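DUF416 domain-containing protein (Shewanella baltica, PDB 2Q9R) is of unknown function but adopts an all-helical fold of the DUF416 family, with a pocket that holds benzoic acid in the crystal. Local coordinates at residues L27-M31 and I120-S124. Coordinates in Å, arbitrary orientation, origin at the centre of the assembly. Numbering follows the deposited sequence.
Sequences LCQRM and ISKLS
Two helices cross near the centre of this all-helical protein: residues 27-31 lie within helix 17-42, and residues 120-124 form the first turn of helix 120-136. Both segments are alpha-helical; Ser124 N donates to Ile120 O at 3.1 Å. The segments run roughly parallel, at 26°, with axes 10.6 Å apart at closest approach; the nearest CA pair is Leu27-Ser124, at 7.1 Å. Ile120, beta-branched and compact, turns CG2 into the interface, 4.1 Å from Leu27 CB and 4.2 Å from both Cys28 SG and the CE of Met31, a selenomethionine. The CB of Ser121 points away, so Leu27, in its m,t rotamer, can lay CD1 4.0 Å from Ser121 CA; Ser121 OG is hydrogen-bonded to Gln162. Leu123 starts sideways, yet its CD2 lies 3.7 Å from Met31 CE, carried there by an extended m,t,t side chain. Ser124 is small enough for close approach: its CB packs 3.8 Å from Met31 CE and 4.1 Å from Leu27 CD1. Its OG donates to the Glu158 carboxylate. A water donates to Ser124 OG (2.8 Å) and to Leu27 O (3.1 Å), and weakly accepts from Arg30 NH1 (2.9 Å), whose charge is balanced by a salt bridge to Glu158. The chemistry thus implies interior packing of a helical bundle: a mainly apolar core, with Ala101 of helix 92-111 touching Met31 and Leu123, and a polar link through the water and Glu158 of helix 153-170.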
# COMPACT_ATOMS: atom_id res chain seq x y z
N LEU A 27 8.98 15.28 -5.24
CA LEU A 27 8.87 14.43 -4.06
C LEU A 27 8.19 15.13 -2.87
O LEU A 27 7.46 14.51 -2.14
CB LEU A 27 10.25 13.87 -3.64
CG LEU A 27 10.89 12.82 -4.55
CD1 LEU A 27 12.10 12.20 -3.86
CD2 LEU A 27 9.86 11.72 -5.06
N CYS A 28 8.43 16.40 -2.65
CA CYS A 28 7.84 17.06 -1.49
C CYS A 28 6.36 17.24 -1.70
O CYS A 28 5.61 17.14 -0.76
CB CYS A 28 8.46 18.42 -1.23
SG CYS A 28 10.10 18.34 -0.52
N GLN A 29 5.97 17.56 -2.93
CA GLN A 29 4.58 17.71 -3.27
C GLN A 29 3.84 16.40 -2.98
O GLN A 29 2.77 16.42 -2.47
CB GLN A 29 4.39 18.10 -4.73
CG GLN A 29 2.94 18.20 -5.15
CD GLN A 29 2.25 19.38 -4.55
OE1 GLN A 29 2.76 20.46 -4.64
NE2 GLN A 29 1.11 19.19 -3.90
N ARG A 30 4.44 15.28 -3.34
CA ARG A 30 3.82 13.98 -3.18
C ARG A 30 3.52 13.58 -1.72
O ARG A 30 2.57 12.86 -1.46
CB ARG A 30 4.75 12.96 -3.89
CG ARG A 30 4.30 11.54 -3.87
CD ARG A 30 5.05 10.76 -4.95
NE ARG A 30 4.97 9.33 -4.77
CZ ARG A 30 5.88 8.58 -4.14
NH1 ARG A 30 6.98 9.10 -3.61
NH2 ARG A 30 5.69 7.28 -4.05
N MSE A 31 4.31 14.09 -0.79
CA MSE A 31 4.11 13.88 0.64
C MSE A 31 2.94 14.68 1.28
O MSE A 31 2.49 14.33 2.39
CB MSE A 31 5.39 14.30 1.38
CG MSE A 31 6.67 13.52 1.04
SE MSE A 31 8.20 14.39 1.83
CE MSE A 31 9.51 13.81 0.64
N ILE A 120 16.64 14.61 0.00
CA ILE A 120 15.19 14.53 0.02
C ILE A 120 14.78 13.19 -0.50
O ILE A 120 13.69 12.67 -0.12
CB ILE A 120 14.50 15.67 -0.81
CG1 ILE A 120 14.75 17.07 -0.18
CG2 ILE A 120 13.03 15.40 -0.98
CD1 ILE A 120 14.64 17.15 1.33
N SER A 121 15.62 12.56 -1.35
CA SER A 121 15.34 11.17 -1.82
C SER A 121 15.24 10.15 -0.67
O SER A 121 14.33 9.31 -0.64
CB SER A 121 16.38 10.65 -2.82
OG SER A 121 16.17 9.24 -3.09
N LYS A 122 16.22 10.19 0.21
CA LYS A 122 16.28 9.33 1.38
C LYS A 122 15.16 9.62 2.38
O LYS A 122 14.62 8.73 3.03
CB LYS A 122 17.62 9.53 2.07
CG LYS A 122 18.80 8.97 1.25
CD LYS A 122 20.15 9.21 1.96
CE LYS A 122 21.34 8.53 1.23
NZ LYS A 122 22.65 8.79 1.94
N LEU A 123 14.80 10.89 2.53
CA LEU A 123 13.74 11.24 3.43
C LEU A 123 12.46 10.57 2.95
O LEU A 123 11.75 9.90 3.72
CB LEU A 123 13.62 12.75 3.51
CG LEU A 123 12.61 13.30 4.50
CD1 LEU A 123 12.98 14.73 4.92
CD2 LEU A 123 11.23 13.24 3.85
N SER A 124 12.21 10.65 1.65
CA SER A 124 11.00 10.08 1.07
C SER A 124 10.98 8.59 1.25
O SER A 124 9.95 8.07 1.66
CB SER A 124 10.86 10.43 -0.41
OG SER A 124 9.62 9.96 -0.93
O HOH W 1 7.55 11.46 -2.07